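Local coordinates for CG4930 (Drosophila melanogaster, PDB 3ISM), which inhibits the nuclease EndoG by forming a complex with it, at residues W257-D262 / A267-K272; E220-L225 / A274-E279. The protein carries 1 engineered substitution. All coordinates share one frame; numbering follows the deposited sequence. Where two conformers were deposited one is given.

Contact 1 (W257-D262 / A267-K272); sequences WKLLFD and AEDQNK
Leu259 and Asp269 meet at the closed end of an antiparallel helical hairpin, where helix 238-261 turns through a short loop into helix 267-287. The two short segments lie 8.9 Å apart at their axes with their N-to-C directions 152° apart, close to antiparallel, and the backbones come near enough for Leu259 CA to sit 5.7 Å from Asp269 CA. Leu259 gives the largest single share of the touching surface. Its CG stands beside the backbone N (chi1 -78°), which carries CD2 across to the neighbouring helix, and the leucine and aspartate side chains cross at about a right angle. CD2 lies between the carboxylate and the aliphatic base of Lys272, whose CB is 4.0 Å from Leu259 CD2. On the side of the hairpin facing the rest of the bundle, Leu260 CD2 reaches Gln270 CG at 4.3 Å, and both residues also rest on Phe311 of helix 309-317. The backbone N of Asp269 is hydrogen-bonded to Ser266 OG in the connecting loop. Beyond its CB, Lys272 extends away from Leu259 to form a salt bridge one helical turn back, its NZ 2.8 Å from Glu268 OE1 and approaching from above the carboxylate plane. The polar end of the contact is Asp269 OD2, 3.4 Å from the methyl carbon Leu259 CD2.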
ATOM      1  N   TRP C 257      14.639 -10.895  46.477  1.00 36.07           N
ATOM      2  CA  TRP C 257      14.276 -10.828  47.888  1.00 35.55           C
ATOM      3  C   TRP C 257      15.100 -11.798  48.750  1.00 35.25           C
ATOM      4  O   TRP C 257      15.344 -11.525  49.921  1.00 35.22           O
ATOM      5  CB  TRP C 257      12.775 -11.085  48.070  1.00 35.19           C
ATOM      6  CG  TRP C 257      12.193 -10.451  49.307  1.00 35.03           C
ATOM      7  CD1 TRP C 257      12.243 -10.939  50.584  1.00 34.57           C
ATOM      8  CD2 TRP C 257      11.466  -9.215  49.381  1.00 34.67           C
ATOM      9  NE1 TRP C 257      11.599 -10.086  51.445  1.00 34.23           N
ATOM     10  CE2 TRP C 257      11.111  -9.020  50.736  1.00 34.52           C
ATOM     11  CE3 TRP C 257      11.084  -8.253  48.437  1.00 34.24           C
ATOM     12  CZ2 TRP C 257      10.390  -7.903  51.169  1.00 34.60           C
ATOM     13  CZ3 TRP C 257      10.364  -7.144  48.867  1.00 34.46           C
ATOM     14  CH2 TRP C 257      10.027  -6.979  50.223  1.00 34.76           C
ATOM     15  N   LYS C 258      15.519 -12.923  48.171  1.00 34.92           N
ATOM     16  CA  LYS C 258      16.414 -13.860  48.860  1.00 34.57           C
ATOM     17  C   LYS C 258      17.837 -13.309  48.942  1.00 34.19           C
ATOM     18  O   LYS C 258      18.413 -13.230  50.029  1.00 33.95           O
ATOM     19  CB  LYS C 258      16.421 -15.236  48.178  1.00 34.73           C
ATOM     20  CG  LYS C 258      15.707 -16.345  48.947  1.00 34.89           C
ATOM     21  CD  LYS C 258      14.264 -16.530  48.506  1.00 35.38           C
ATOM     22  CE  LYS C 258      13.617 -17.703  49.237  1.00 36.11           C
ATOM     23  NZ  LYS C 258      12.332 -18.101  48.605  1.00 36.07           N
ATOM     24  N   LEU C 259      18.382 -12.919  47.787  1.00 33.72           N
ATOM     25  CA  LEU C 259      19.739 -12.370  47.670  1.00 33.21           C
ATOM     26  C   LEU C 259      20.019 -11.239  48.661  1.00 32.95           C
ATOM     27  O   LEU C 259      21.123 -11.129  49.205  1.00 32.75           O
ATOM     28  CB  LEU C 259      19.978 -11.858  46.244  1.00 33.02           C
ATOM     29  CG  LEU C 259      20.289 -12.875  45.141  1.00 33.00           C
ATOM     30  CD1 LEU C 259      19.800 -12.368  43.776  1.00 32.37           C
ATOM     31  CD2 LEU C 259      21.778 -13.211  45.103  1.00 31.76           C
ATOM     32  N   LEU C 260      19.002 -10.414  48.887  1.00 32.60           N
ATOM     33  CA  LEU C 260      19.119  -9.225  49.713  1.00 32.22           C
ATOM     34  C   LEU C 260      18.715  -9.438  51.175  1.00 32.24           C
ATOM     35  O   LEU C 260      19.218  -8.748  52.063  1.00 32.16           O
ATOM     36  CB  LEU C 260      18.274  -8.098  49.108  1.00 32.09           C
ATOM     37  CG  LEU C 260      18.680  -7.477  47.771  1.00 31.17           C
ATOM     38  CD1 LEU C 260      17.606  -6.511  47.337  1.00 30.96           C
ATOM     39  CD2 LEU C 260      20.030  -6.775  47.847  1.00 30.30           C
ATOM     40  N   PHE C 261      17.805 -10.379  51.428  1.00 32.26           N
ATOM     41  CA  PHE C 261      17.193 -10.495  52.755  1.00 32.38           C
ATOM     42  C   PHE C 261      17.241 -11.875  53.430  1.00 32.58           C
ATOM     43  O   PHE C 261      16.518 -12.108  54.404  1.00 32.63           O
ATOM     44  CB  PHE C 261      15.753  -9.957  52.732  1.00 32.25           C
ATOM     45  CG  PHE C 261      15.625  -8.590  52.120  1.00 32.15           C
ATOM     46  CD1 PHE C 261      16.202  -7.483  52.730  1.00 31.98           C
ATOM     47  CD2 PHE C 261      14.930  -8.411  50.929  1.00 32.37           C
ATOM     48  CE1 PHE C 261      16.091  -6.219  52.165  1.00 31.99           C
ATOM     49  CE2 PHE C 261      14.811  -7.150  50.355  1.00 32.12           C
ATOM     50  CZ  PHE C 261      15.395  -6.051  50.974  1.00 32.20           C
ATOM     51  N   ASP C 262      18.089 -12.778  52.935  1.00 32.81           N
ATOM     52  CA  ASP C 262      18.335 -14.053  53.626  1.00 32.99           C
ATOM     53  C   ASP C 262      19.149 -13.808  54.898  1.00 33.08           C
ATOM     54  O   ASP C 262      19.057 -14.565  55.865  1.00 33.00           O
ATOM     55  CB  ASP C 262      19.059 -15.059  52.721  1.00 33.01           C
ATOM     56  CG  ASP C 262      18.114 -15.781  51.762  1.00 33.34           C
ATOM     57  OD1 ASP C 262      16.926 -15.971  52.107  1.00 33.88           O
ATOM     58  OD2 ASP C 262      18.567 -16.166  50.661  1.00 33.21           O
ATOM     59  N   ALA C 267      28.642  -8.020  49.038  1.00 35.52           N
ATOM     60  CA  ALA C 267      28.838  -7.127  47.894  1.00 35.67           C
ATOM     61  C   ALA C 267      28.559  -7.855  46.581  1.00 35.83           C
ATOM     62  O   ALA C 267      28.013  -7.276  45.638  1.00 35.80           O
ATOM     63  CB  ALA C 267      30.248  -6.554  47.900  1.00 35.58           C
ATOM     64  N   GLU C 268      28.928  -9.133  46.546  1.00 36.03           N
ATOM     65  CA  GLU C 268      28.653 -10.011  45.419  1.00 36.25           C
ATOM     66  C   GLU C 268      27.150 -10.182  45.190  1.00 36.31           C
ATOM     67  O   GLU C 268      26.678 -10.091  44.055  1.00 36.36           O
ATOM     68  CB  GLU C 268      29.310 -11.373  45.654  1.00 36.31           C
ATOM     69  CG  GLU C 268      29.168 -12.343  44.497  1.00 36.64           C
ATOM     70  CD  GLU C 268      29.358 -13.785  44.917  1.00 37.00           C
ATOM     71  OE1 GLU C 268      29.527 -14.640  44.026  1.00 37.36           O
ATOM     72  OE2 GLU C 268      29.338 -14.064  46.135  1.00 37.06           O
ATOM     73  N   ASP C 269      26.406 -10.418  46.268  1.00 36.39           N
ATOM     74  CA  ASP C 269      24.962 -10.660  46.175  1.00 36.48           C
ATOM     75  C   ASP C 269      24.137  -9.386  45.957  1.00 36.59           C
ATOM     76  O   ASP C 269      23.013  -9.449  45.451  1.00 36.43           O
ATOM     77  CB  ASP C 269      24.461 -11.435  47.397  1.00 36.41           C
ATOM     78  CG  ASP C 269      24.879 -12.896  47.372  1.00 36.39           C
ATOM     79  OD1 ASP C 269      26.060 -13.184  47.080  1.00 35.81           O
ATOM     80  OD2 ASP C 269      24.020 -13.760  47.648  1.00 36.71           O
ATOM     81  N   GLN C 270      24.700  -8.241  46.348  1.00 36.82           N
ATOM     82  CA  GLN C 270      24.114  -6.932  46.038  1.00 36.83           C
ATOM     83  C   GLN C 270      24.289  -6.601  44.553  1.00 36.99           C
ATOM     84  O   GLN C 270      23.434  -5.943  43.952  1.00 37.06           O
ATOM     85  CB  GLN C 270      24.723  -5.826  46.913  1.00 36.78           C
ATOM     86  CG  GLN C 270      24.175  -5.770  48.345  1.00 36.56           C
ATOM     87  CD  GLN C 270      24.728  -4.582  49.154  1.00 36.55           C
ATOM     88  OE1 GLN C 270      25.028  -3.505  48.610  1.00 35.82           O
ATOM     89  NE2 GLN C 270      24.852  -4.781  50.465  1.00 36.15           N
ATOM     90  N   ASN C 271      25.402  -7.056  43.974  1.00 37.10           N
ATOM     91  CA  ASN C 271      25.650  -6.937  42.536  1.00 37.24           C
ATOM     92  C   ASN C 271      24.734  -7.833  41.702  1.00 37.31           C
ATOM     93  O   ASN C 271      24.248  -7.416  40.653  1.00 37.29           O
ATOM     94  CB  ASN C 271      27.114  -7.242  42.207  1.00 37.25           C
ATOM     95  CG  ASN C 271      28.049  -6.119  42.606  1.00 37.59           C
ATOM     96  OD1 ASN C 271      27.659  -4.951  42.633  1.00 37.99           O
ATOM     97  ND2 ASN C 271      29.296  -6.465  42.914  1.00 37.52           N
ATOM     98  N   LYS C 272      24.500  -9.054  42.188  1.00 37.37           N
ATOM     99  CA  LYS C 272      23.640 -10.034  41.513  1.00 37.42           C
ATOM    100  C   LYS C 272      22.162  -9.664  41.574  1.00 37.45           C
ATOM    101  O   LYS C 272      21.386 -10.032  40.686  1.00 37.51           O
ATOM    102  CB  LYS C 272      23.840 -11.433  42.105  1.00 37.43           C
ATOM    103  CG  LYS C 272      25.164 -12.092  41.734  1.00 37.46           C
ATOM    104  CD  LYS C 272      25.340 -13.425  42.444  1.00 37.53           C
ATOM    105  CE  LYS C 272      26.716 -14.014  42.175  1.00 37.97           C
ATOM    106  NZ  LYS C 272      27.002 -15.197  43.035  1.00 38.22           N
TER

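Contact 2 (E220-L225 / A274-E279); sequences EEYRTL and AELLQE
Tyr222 and Leu276 both turn CG away from the backbone N, with a chi1 of 165° for the tyrosine, and these torsions send the phenol ring and the leucine methyls into the space between helix 220-229 and helix 267-287. The two side chains are roughly perpendicular. Leu276 CD1 lies over one face of the ring in a CH-pi contact, 4.0 Å from the centroid of the Tyr222 ring and 30° off its normal. The methyl is displaced toward the root of the ring: Leu276 CD1 is 3.6 Å from Tyr222 CG and 3.7 Å from Tyr222 CB. The far end of the tyrosine is polar, and the hydroxyl of this buried residue is hydrogen-bonded to Asp283 OD2, further along helix 267-287. An alanine in place of Tyr222 would probably leave the Leu276 methyl without its aromatic cover and Asp283 without its hydroxyl mate. At the more open rim, the extended chain of Arg223 brings NH2 to 3.7 Å from Glu279 CG. The arginine and glutamate charges are opposite, but Arg223 NH2 and Glu279 OE2 are 4.6 Å apart, beyond a salt bridge. Glu279 was modelled in two conformers, so this polar approach is provisional. Helix 238-261 closes the inner side of the interface: Ile248 and Ala252 touch Tyr222, while Ile255 and Ile256 touch Leu276. The short segments of the two contacting helices run 33° from parallel, with helix 238-261 lying between them in the chain and packed against both, an up-down-up arrangement of three helices, as in small all-helical bundles.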
ATOM      1  N   GLU C 220      21.420 -14.630  34.008  1.00 50.89           N
ATOM      2  CA  GLU C 220      21.388 -15.415  32.775  1.00 50.83           C
ATOM      3  C   GLU C 220      20.562 -16.687  32.940  1.00 50.82           C
ATOM      4  O   GLU C 220      20.188 -17.326  31.958  1.00 50.86           O
ATOM      5  CB  GLU C 220      22.803 -15.724  32.285  1.00 50.83           C
ATOM      6  CG  GLU C 220      23.513 -14.508  31.711  1.00 50.84           C
ATOM      7  CD  GLU C 220      24.982 -14.753  31.445  1.00 51.13           C
ATOM      8  OE1 GLU C 220      25.304 -15.658  30.645  1.00 51.21           O
ATOM      9  OE2 GLU C 220      25.815 -14.029  32.029  1.00 51.24           O
ATOM     10  N   GLU C 221      20.289 -17.039  34.193  1.00 50.76           N
ATOM     11  CA  GLU C 221      19.335 -18.088  34.534  1.00 50.68           C
ATOM     12  C   GLU C 221      17.924 -17.594  34.210  1.00 50.52           C
ATOM     13  O   GLU C 221      17.085 -18.355  33.722  1.00 50.47           O
ATOM     14  CB  GLU C 221      19.459 -18.431  36.022  1.00 50.72           C
ATOM     15  CG  GLU C 221      18.666 -19.651  36.482  1.00 50.82           C
ATOM     16  CD  GLU C 221      18.990 -20.048  37.916  1.00 50.75           C
ATOM     17  OE1 GLU C 221      18.057 -20.094  38.749  1.00 50.67           O
ATOM     18  OE2 GLU C 221      20.180 -20.302  38.212  1.00 50.37           O
ATOM     19  N   TYR C 222      17.684 -16.313  34.486  1.00 50.40           N
ATOM     20  CA  TYR C 222      16.444 -15.627  34.127  1.00 50.24           C
ATOM     21  C   TYR C 222      16.347 -15.474  32.613  1.00 50.09           C
ATOM     22  O   TYR C 222      15.280 -15.679  32.030  1.00 49.97           O
ATOM     23  CB  TYR C 222      16.389 -14.251  34.818  1.00 50.28           C
ATOM     24  CG  TYR C 222      15.355 -13.269  34.284  1.00 50.22           C
ATOM     25  CD1 TYR C 222      14.108 -13.133  34.898  1.00 50.60           C
ATOM     26  CD2 TYR C 222      15.636 -12.452  33.189  1.00 50.30           C
ATOM     27  CE1 TYR C 222      13.163 -12.225  34.416  1.00 50.39           C
ATOM     28  CE2 TYR C 222      14.696 -11.551  32.699  1.00 50.29           C
ATOM     29  CZ  TYR C 222      13.467 -11.439  33.316  1.00 50.29           C
ATOM     30  OH  TYR C 222      12.545 -10.541  32.829  1.00 50.29           O
ATOM     31  N   ARG C 223      17.471 -15.104  31.998  1.00 49.96           N
ATOM     32  CA  ARG C 223      17.550 -14.871  30.559  1.00 49.89           C
ATOM     33  C   ARG C 223      17.247 -16.123  29.749  1.00 49.90           C
ATOM     34  O   ARG C 223      16.403 -16.092  28.853  1.00 49.88           O
ATOM     35  CB  ARG C 223      18.931 -14.341  30.168  1.00 49.86           C
ATOM     36  CG  ARG C 223      19.136 -12.861  30.408  1.00 49.72           C
ATOM     37  CD  ARG C 223      20.176 -12.310  29.447  1.00 49.70           C
ATOM     38  NE  ARG C 223      20.473 -10.906  29.704  1.00 49.64           N
ATOM     39  CZ  ARG C 223      21.605 -10.468  30.244  1.00 49.81           C
ATOM     40  NH1 ARG C 223      22.559 -11.325  30.583  1.00 49.72           N
ATOM     41  NH2 ARG C 223      21.785  -9.169  30.440  1.00 50.14           N
ATOM     42  N   THR C 224      17.938 -17.215  30.072  1.00 49.90           N
ATOM     43  CA  THR C 224      17.785 -18.480  29.354  1.00 49.87           C
ATOM     44  C   THR C 224      16.353 -19.003  29.472  1.00 49.91           C
ATOM     45  O   THR C 224      15.792 -19.505  28.497  1.00 49.85           O
ATOM     46  CB  THR C 224      18.794 -19.545  29.848  1.00 49.84           C
ATOM     47  OG1 THR C 224      20.087 -18.946  29.994  1.00 49.67           O
ATOM     48  CG2 THR C 224      18.894 -20.706  28.859  1.00 49.91           C
ATOM     49  N   LEU C 225      15.766 -18.853  30.659  1.00 49.90           N
ATOM     50  CA  LEU C 225      14.375 -19.236  30.899  1.00 49.99           C
ATOM     51  C   LEU C 225      13.407 -18.387  30.074  1.00 49.96           C
ATOM     52  O   LEU C 225      12.380 -18.881  29.601  1.00 49.83           O
ATOM     53  CB  LEU C 225      14.037 -19.124  32.390  1.00 49.98           C
ATOM     54  CG  LEU C 225      12.766 -19.819  32.890  1.00 50.11           C
ATOM     55  CD1 LEU C 225      12.900 -21.337  32.818  1.00 50.28           C
ATOM     56  CD2 LEU C 225      12.443 -19.384  34.309  1.00 50.17           C
ATOM     57  N   ALA C 274      21.080  -6.372  41.804  1.00 37.04           N
ATOM     58  CA  ALA C 274      21.022  -5.218  40.906  1.00 36.93           C
ATOM     59  C   ALA C 274      21.098  -5.627  39.429  1.00 36.89           C
ATOM     60  O   ALA C 274      20.494  -4.982  38.566  1.00 36.79           O
ATOM     61  CB  ALA C 274      22.135  -4.249  41.236  1.00 36.82           C
ATOM     62  N   GLU C 275      21.851  -6.697  39.167  1.00 36.75           N
ATOM     63  CA  GLU C 275      22.025  -7.276  37.838  1.00 36.71           C
ATOM     64  C   GLU C 275      20.669  -7.703  37.284  1.00 36.51           C
ATOM     65  O   GLU C 275      20.271  -7.282  36.192  1.00 36.58           O
ATOM     66  CB  GLU C 275      22.935  -8.502  37.942  1.00 36.75           C
ATOM     67  CG  GLU C 275      24.091  -8.554  36.962  1.00 37.03           C
ATOM     68  CD  GLU C 275      25.125  -9.597  37.355  1.00 37.05           C
ATOM     69  OE1 GLU C 275      25.422  -9.713  38.564  1.00 37.48           O
ATOM     70  OE2 GLU C 275      25.643 -10.299  36.461  1.00 37.61           O
ATOM     71  N   LEU C 276      19.962  -8.529  38.059  1.00 36.23           N
ATOM     72  CA  LEU C 276      18.658  -9.061  37.664  1.00 35.90           C
ATOM     73  C   LEU C 276      17.566  -7.987  37.625  1.00 35.71           C
ATOM     74  O   LEU C 276      16.760  -7.953  36.692  1.00 35.62           O
ATOM     75  CB  LEU C 276      18.247 -10.221  38.584  1.00 35.86           C
ATOM     76  CG  LEU C 276      16.858 -10.845  38.389  1.00 35.79           C
ATOM     77  CD1 LEU C 276      16.645 -11.302  36.954  1.00 35.54           C
ATOM     78  CD2 LEU C 276      16.648 -12.000  39.333  1.00 35.62           C
ATOM     79  N   LEU C 277      17.561  -7.111  38.627  1.00 35.49           N
ATOM     80  CA  LEU C 277      16.537  -6.078  38.766  1.00 35.42           C
ATOM     81  C   LEU C 277      16.508  -5.108  37.592  1.00 35.44           C
ATOM     82  O   LEU C 277      15.444  -4.598  37.238  1.00 35.30           O
ATOM     83  CB  LEU C 277      16.726  -5.310  40.079  1.00 35.47           C
ATOM     84  CG  LEU C 277      15.629  -4.350  40.566  1.00 35.71           C
ATOM     85  CD1 LEU C 277      14.249  -5.013  40.622  1.00 34.74           C
ATOM     86  CD2 LEU C 277      16.007  -3.764  41.927  1.00 35.21           C
ATOM     87  N   GLN C 278      17.671  -4.861  36.991  1.00 35.63           N
ATOM     88  CA  GLN C 278      17.756  -3.989  35.821  1.00 35.78           C
ATOM     89  C   GLN C 278      17.153  -4.652  34.577  1.00 35.63           C
ATOM     90  O   GLN C 278      16.451  -3.996  33.797  1.00 35.63           O
ATOM     91  CB  GLN C 278      19.200  -3.546  35.562  1.00 35.71           C
ATOM     92  CG  GLN C 278      19.316  -2.379  34.575  1.00 36.23           C
ATOM     93  CD  GLN C 278      20.734  -1.867  34.407  1.00 36.33           C
ATOM     94  OE1 GLN C 278      21.705  -2.604  34.591  1.00 37.07           O
ATOM     95  NE2 GLN C 278      20.860  -0.593  34.042  1.00 37.66           N
ATOM     96  N   GLU C 279      17.415  -5.948  34.409  1.00 35.51           N
ATOM     97  CA  GLU C 279      16.865  -6.654  33.263  0.50 35.62           C
ATOM     98  C   GLU C 279      15.394  -7.032  33.439  1.00 35.63           C
ATOM     99  O   GLU C 279      14.617  -6.959  32.480  1.00 35.33           O
ATOM    100  CB  GLU C 279      17.740  -7.843  32.853  0.50 35.65           C
ATOM    101  CG  GLU C 279      19.117  -7.434  32.296  0.50 35.68           C
ATOM    102  CD  GLU C 279      19.111  -6.100  31.551  0.50 35.47           C
ATOM    103  OE1 GLU C 279      18.292  -5.921  30.617  0.50 35.44           O
ATOM    104  OE2 GLU C 279      19.940  -5.232  31.899  0.50 34.75           O
TER

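Overall arrangement
Both contacts use helix 267-287, contact 1 at its beginning and contact 2 further along, with centres about 13 Å apart. Contact 1 is nested in the chain segment that contact 2 closes: it joins sequence neighbours across a short loop, whereas contact 2 brings together helices separated by the whole of helix 238-261. Place and chemistry go together. Contact 1 lies at the surface, where leucine methyls meet a carboxylate and the aliphatic parts of polar residues. Contact 2 is partly buried, centred on an aromatic face and a methyl, with opposite charges only loosely approaching at its rim. Neither contact is touched by another protein chain.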